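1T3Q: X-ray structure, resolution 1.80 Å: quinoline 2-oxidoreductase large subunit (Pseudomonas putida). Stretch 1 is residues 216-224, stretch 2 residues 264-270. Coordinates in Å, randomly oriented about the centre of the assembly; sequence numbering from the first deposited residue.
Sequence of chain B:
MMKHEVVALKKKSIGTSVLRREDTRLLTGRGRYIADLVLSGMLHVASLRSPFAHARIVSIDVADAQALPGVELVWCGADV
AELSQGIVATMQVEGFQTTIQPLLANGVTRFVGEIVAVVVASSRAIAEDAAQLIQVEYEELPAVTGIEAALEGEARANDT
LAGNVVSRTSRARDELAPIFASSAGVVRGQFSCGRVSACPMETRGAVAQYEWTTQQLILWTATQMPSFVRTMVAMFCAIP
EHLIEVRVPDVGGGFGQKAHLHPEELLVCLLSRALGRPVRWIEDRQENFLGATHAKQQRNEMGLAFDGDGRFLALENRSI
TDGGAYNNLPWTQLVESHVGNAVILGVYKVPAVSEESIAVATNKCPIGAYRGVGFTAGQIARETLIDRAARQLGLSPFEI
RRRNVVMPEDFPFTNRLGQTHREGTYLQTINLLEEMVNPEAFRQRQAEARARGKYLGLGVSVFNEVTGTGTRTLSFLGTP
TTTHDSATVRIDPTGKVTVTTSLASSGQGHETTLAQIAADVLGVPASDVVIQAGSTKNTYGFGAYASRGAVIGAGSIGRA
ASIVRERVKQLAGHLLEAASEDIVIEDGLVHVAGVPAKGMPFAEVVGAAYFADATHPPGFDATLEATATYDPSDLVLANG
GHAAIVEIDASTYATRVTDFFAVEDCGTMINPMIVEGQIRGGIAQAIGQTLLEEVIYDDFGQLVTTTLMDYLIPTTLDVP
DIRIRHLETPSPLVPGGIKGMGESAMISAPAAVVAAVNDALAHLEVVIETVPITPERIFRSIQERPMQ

Stretch 1 (216-224) QLILWTATQ
Stretch 2, residues 264-270: EELLVCL

A strand packed against a helix illustrates a general rule: the strand offers every second side chain, the helix offers residues spaced three or four apart, and rotamers settle how the two sets mesh. In the large subunit of quinoline 2-oxidoreductase, residues 216-221 form an extended strand, with phi from -152° at T221 to -90° at W220 and psi from 112° at L219 to 144° at Q216, before the chain leaves it at A222 (-79/80). Residues 264-270 lie within a longer helix, phi/psi near -64/-40, held in part by V268 N to E264 O (2.9 Å) and L270 N to L266 O (3.0 Å). The axes approach to 9.5 Å, and the N-to-C directions differ by 143°, so the segments run roughly antiparallel. The register follows: L219 CA lies 7.0 Å from C269 CA, and T221 CA 7.4 Å from E265 CA.

Alternation sends the CA-to-CB bonds of L217, L219 and T221 toward the helix, whereas that of I218 points away. Both leucines adopt the tp rotamer, with chi1/chi2 of 165°/69° at L217 and 172°/63° at L219. In this shape L217 places CD2 3.6 Å from C269 SG. Both methyls of L219 rest on the sulfur of C269, CD2 at 3.8 Å and CD1 at 3.9 Å from SG, and CD1 also lies 3.7 Å from CG2 of V268 (chi1 -68°, m). The cysteine, an m rotamer (-66°), thus brings its sulfur against both leucines, an apolar use of a modestly polar atom. L219 CD2 also comes within 4.1 Å of E265 O, a buried carbonyl oxygen for which the model offers no clear hydrogen-bond partner.

One turn earlier in the helix the chemistry becomes polar. The CA-to-CB bond of E265 points sideways, but an m chi1 (-68°) and a t chi2 (176°) extend the chain so that its carboxylate reaches the strand; chi3 is 121°. T221, with chi1 at 174° (t), directs its hydroxyl to meet it: OG1 donates a hydrogen bond to E265 OE1 across a short 2.6 Å. The extended glutamate therefore satisfies a buried hydroxyl while its own charge gains a donor.

Beyond the strand, T223 N makes a weak 2.9 Å hydrogen bond to T221 O. T223 is also t (-179°). Water 1 joins T223 to E265, hydrogen-bonded to T223 OG1 at 2.8 Å and donating to E265 OE1 at 2.7 Å. The contact buries 268 Å² in all.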

ATOM      1  N   GLN B 216       0.561  15.197   2.198  1.00 23.00           N
ATOM      2  CA  GLN B 216      -0.360  14.394   1.408  1.00 23.13           C
ATOM      3  C   GLN B 216      -1.301  13.581   2.291  1.00 21.26           C
ATOM      4  O   GLN B 216      -0.922  13.100   3.364  1.00 21.66           O
ATOM      5  CB  GLN B 216       0.415  13.467   0.468  1.00 26.00           C
ATOM      6  CG  GLN B 216       1.292  14.220  -0.522  1.00 31.37           C
ATOM      7  CD  GLN B 216       2.025  13.299  -1.472  1.00 33.61           C
ATOM      8  OE1 GLN B 216       2.654  12.327  -1.052  1.00 37.72           O
ATOM      9  NE2 GLN B 216       1.956  13.603  -2.760  1.00 38.20           N
ATOM     10  N   LEU B 217      -2.533  13.440   1.820  1.00 19.79           N
ATOM     11  CA  LEU B 217      -3.565  12.704   2.530  1.00 18.38           C
ATOM     12  C   LEU B 217      -4.081  11.540   1.700  1.00 18.98           C
ATOM     13  O   LEU B 217      -4.402  11.702   0.519  1.00 18.28           O
ATOM     14  CB  LEU B 217      -4.742  13.632   2.850  1.00 18.21           C
ATOM     15  CG  LEU B 217      -6.067  12.977   3.273  1.00 17.44           C
ATOM     16  CD1 LEU B 217      -5.927  12.343   4.657  1.00 16.97           C
ATOM     17  CD2 LEU B 217      -7.175  14.021   3.287  1.00 19.21           C
ATOM     18  N   ILE B 218      -4.151  10.364   2.313  1.00 17.22           N
ATOM     19  CA  ILE B 218      -4.708   9.201   1.634  1.00 15.55           C
ATOM     20  C   ILE B 218      -5.934   8.831   2.454  1.00 14.62           C
ATOM     21  O   ILE B 218      -5.840   8.642   3.667  1.00 15.31           O
ATOM     22  CB  ILE B 218      -3.754   7.983   1.634  1.00 16.25           C
ATOM     23  CG1 ILE B 218      -2.486   8.296   0.840  1.00 18.89           C
ATOM     24  CG2 ILE B 218      -4.463   6.774   1.016  1.00 17.14           C
ATOM     25  CD1 ILE B 218      -1.489   7.141   0.812  1.00 20.74           C
ATOM     26  N   LEU B 219      -7.084   8.762   1.801  1.00 13.83           N
ATOM     27  CA  LEU B 219      -8.314   8.389   2.472  1.00 15.22           C
ATOM     28  C   LEU B 219      -8.864   7.114   1.862  1.00 15.33           C
ATOM     29  O   LEU B 219      -9.269   7.101   0.694  1.00 16.45           O
ATOM     30  CB  LEU B 219      -9.370   9.490   2.339  1.00 12.51           C
ATOM     31  CG  LEU B 219     -10.771   9.111   2.846  1.00 13.04           C
ATOM     32  CD1 LEU B 219     -10.730   8.823   4.343  1.00 14.44           C
ATOM     33  CD2 LEU B 219     -11.746  10.249   2.555  1.00 16.26           C
ATOM     34  N   TRP B 220      -8.850   6.041   2.644  1.00 15.41           N
ATOM     35  CA  TRP B 220      -9.410   4.766   2.211  1.00 15.47           C
ATOM     36  C   TRP B 220     -10.859   4.842   2.662  1.00 15.67           C
ATOM     37  O   TRP B 220     -11.128   5.153   3.816  1.00 16.16           O
ATOM     38  CB  TRP B 220      -8.748   3.596   2.938  1.00 16.44           C
ATOM     39  CG  TRP B 220      -7.403   3.209   2.435  1.00 17.51           C
ATOM     40  CD1 TRP B 220      -7.117   2.237   1.516  1.00 17.00           C
ATOM     41  CD2 TRP B 220      -6.148   3.738   2.867  1.00 19.80           C
ATOM     42  NE1 TRP B 220      -5.756   2.126   1.359  1.00 20.42           N
ATOM     43  CE2 TRP B 220      -5.138   3.035   2.177  1.00 18.27           C
ATOM     44  CE3 TRP B 220      -5.778   4.739   3.776  1.00 20.90           C
ATOM     45  CZ2 TRP B 220      -3.776   3.298   2.367  1.00 23.17           C
ATOM     46  CZ3 TRP B 220      -4.423   5.002   3.967  1.00 24.44           C
ATOM     47  CH2 TRP B 220      -3.437   4.282   3.264  1.00 23.87           C
ATOM     48  N   THR B 221     -11.799   4.598   1.761  1.00 13.44           N
ATOM     49  CA  THR B 221     -13.196   4.640   2.159  1.00 15.16           C
ATOM     50  C   THR B 221     -14.061   3.728   1.306  1.00 15.61           C
ATOM     51  O   THR B 221     -13.844   3.606   0.103  1.00 16.87           O
ATOM     52  CB  THR B 221     -13.763   6.086   2.108  1.00 15.33           C
ATOM     53  OG1 THR B 221     -15.171   6.046   2.360  1.00 17.67           O
ATOM     54  CG2 THR B 221     -13.509   6.740   0.756  1.00 15.52           C
ATOM     55  N   ALA B 222     -15.023   3.072   1.948  1.00 16.53           N
ATOM     56  CA  ALA B 222     -15.943   2.177   1.255  1.00 17.27           C
ATOM     57  C   ALA B 222     -16.990   3.065   0.586  1.00 15.72           C
ATOM     58  O   ALA B 222     -18.095   3.243   1.100  1.00 15.11           O
ATOM     59  CB  ALA B 222     -16.606   1.235   2.247  1.00 17.40           C
ATOM     60  N   THR B 223     -16.627   3.623  -0.560  1.00 15.48           N
ATOM     61  CA  THR B 223     -17.521   4.520  -1.278  1.00 15.06           C
ATOM     62  C   THR B 223     -17.789   4.087  -2.711  1.00 15.45           C
ATOM     63  O   THR B 223     -17.004   3.346  -3.314  1.00 15.17           O
ATOM     64  CB  THR B 223     -16.937   5.953  -1.302  1.00 13.66           C
ATOM     65  OG1 THR B 223     -17.841   6.830  -1.982  1.00 16.08           O
ATOM     66  CG2 THR B 223     -15.594   5.967  -2.037  1.00 15.02           C
ATOM     67  N   GLN B 224     -18.908   4.556  -3.249  1.00 16.27           N
ATOM     68  CA  GLN B 224     -19.285   4.266  -4.629  1.00 17.35           C
ATOM     69  C   GLN B 224     -18.881   5.459  -5.506  1.00 19.59           C
ATOM     70  O   GLN B 224     -18.994   5.402  -6.734  1.00 20.58           O
ATOM     71  CB  GLN B 224     -20.803   4.063  -4.742  1.00 16.99           C
ATOM     72  CG  GLN B 224     -21.375   3.075  -3.742  1.00 16.33           C
ATOM     73  CD  GLN B 224     -22.879   2.932  -3.843  1.00 18.41           C
ATOM     74  OE1 GLN B 224     -23.549   2.679  -2.843  1.00 16.15           O
ATOM     75  NE2 GLN B 224     -23.420   3.083  -5.051  1.00 20.18           N
ATOM     76  N   GLU B 264     -18.267  11.408   8.846  1.00 17.81           N
ATOM     77  CA  GLU B 264     -17.115  10.642   9.315  1.00 17.35           C
ATOM     78  C   GLU B 264     -15.946  10.593   8.334  1.00 17.56           C
ATOM     79  O   GLU B 264     -14.796  10.517   8.758  1.00 15.47           O
ATOM     80  CB  GLU B 264     -17.537   9.220   9.702  1.00 19.06           C
ATOM     81  CG  GLU B 264     -18.457   9.162  10.913  1.00 19.65           C
ATOM     82  CD  GLU B 264     -19.931   9.177  10.555  1.00 22.71           C
ATOM     83  OE1 GLU B 264     -20.312   9.847   9.571  1.00 24.57           O
ATOM     84  OE2 GLU B 264     -20.717   8.523  11.273  1.00 23.68           O
ATOM     85  N   GLU B 265     -16.223  10.636   7.030  1.00 16.58           N
ATOM     86  CA  GLU B 265     -15.137  10.612   6.049  1.00 17.08           C
ATOM     87  C   GLU B 265     -14.293  11.868   6.204  1.00 17.73           C
ATOM     88  O   GLU B 265     -13.065  11.828   6.116  1.00 17.70           O
ATOM     89  CB  GLU B 265     -15.689  10.523   4.616  1.00 15.98           C
ATOM     90  CG  GLU B 265     -16.353   9.191   4.312  1.00 21.08           C
ATOM     91  CD  GLU B 265     -16.986   9.139   2.930  1.00 23.16           C
ATOM     92  OE1 GLU B 265     -16.594   8.264   2.126  1.00 24.90           O
ATOM     93  OE2 GLU B 265     -17.882   9.964   2.650  1.00 20.39           O
ATOM     94  N   LEU B 266     -14.955  12.994   6.446  1.00 18.92           N
ATOM     95  CA  LEU B 266     -14.227  14.234   6.620  1.00 18.10           C
ATOM     96  C   LEU B 266     -13.526  14.194   7.967  1.00 16.62           C
ATOM     97  O   LEU B 266     -12.362  14.569   8.076  1.00 17.21           O
ATOM     98  CB  LEU B 266     -15.179  15.434   6.561  1.00 19.89           C
ATOM     99  CG  LEU B 266     -15.937  15.620   5.243  1.00 22.12           C
ATOM    100  CD1 LEU B 266     -16.786  16.884   5.319  1.00 25.21           C
ATOM    101  CD2 LEU B 266     -14.956  15.714   4.096  1.00 23.64           C
ATOM    102  N   LEU B 267     -14.233  13.710   8.983  1.00 16.64           N
ATOM    103  CA  LEU B 267     -13.672  13.651  10.323  1.00 17.05           C
ATOM    104  C   LEU B 267     -12.380  12.862  10.421  1.00 17.12           C
ATOM    105  O   LEU B 267     -11.427  13.332  11.039  1.00 18.61           O
ATOM    106  CB  LEU B 267     -14.703  13.108  11.313  1.00 16.53           C
ATOM    107  CG  LEU B 267     -15.850  14.071  11.644  1.00 18.67           C
ATOM    108  CD1 LEU B 267     -16.931  13.341  12.414  1.00 16.40           C
ATOM    109  CD2 LEU B 267     -15.312  15.264  12.458  1.00 15.86           C
ATOM    110  N   VAL B 268     -12.314  11.675   9.819  1.00 17.41           N
ATOM    111  CA  VAL B 268     -11.070  10.920   9.924  1.00 16.33           C
ATOM    112  C   VAL B 268      -9.901  11.664   9.289  1.00 16.92           C
ATOM    113  O   VAL B 268      -8.774  11.576   9.772  1.00 16.64           O
ATOM    114  CB  VAL B 268     -11.184   9.496   9.319  1.00 18.38           C
ATOM    115  CG1 VAL B 268     -12.123   8.659  10.179  1.00 16.61           C
ATOM    116  CG2 VAL B 268     -11.689   9.563   7.883  1.00 17.15           C
ATOM    117  N   CYS B 269     -10.165  12.411   8.220  1.00 17.12           N
ATOM    118  CA  CYS B 269      -9.102  13.173   7.571  1.00 18.31           C
ATOM    119  C   CYS B 269      -8.623  14.270   8.510  1.00 17.39           C
ATOM    120  O   CYS B 269      -7.420  14.485   8.671  1.00 18.05           O
ATOM    121  CB  CYS B 269      -9.602  13.800   6.268  1.00 18.35           C
ATOM    122  SG  CYS B 269     -10.015  12.589   4.989  1.00 19.84           S
ATOM    123  N   LEU B 270      -9.573  14.963   9.130  1.00 18.24           N
ATOM    124  CA  LEU B 270      -9.244  16.036  10.057  1.00 17.32           C
ATOM    125  C   LEU B 270      -8.498  15.480  11.265  1.00 17.45           C
ATOM    126  O   LEU B 270      -7.521  16.062  11.723  1.00 17.74           O
ATOM    127  CB  LEU B 270     -10.522  16.746  10.517  1.00 17.26           C
ATOM    128  CG  LEU B 270     -11.277  17.543   9.448  1.00 18.24           C
ATOM    129  CD1 LEU B 270     -12.561  18.097  10.035  1.00 17.41           C
ATOM    130  CD2 LEU B 270     -10.398  18.674   8.929  1.00 19.27           C
TER
HETATM  131  O   HOH W   1     -18.723   7.814   0.454  1.00 15.71           O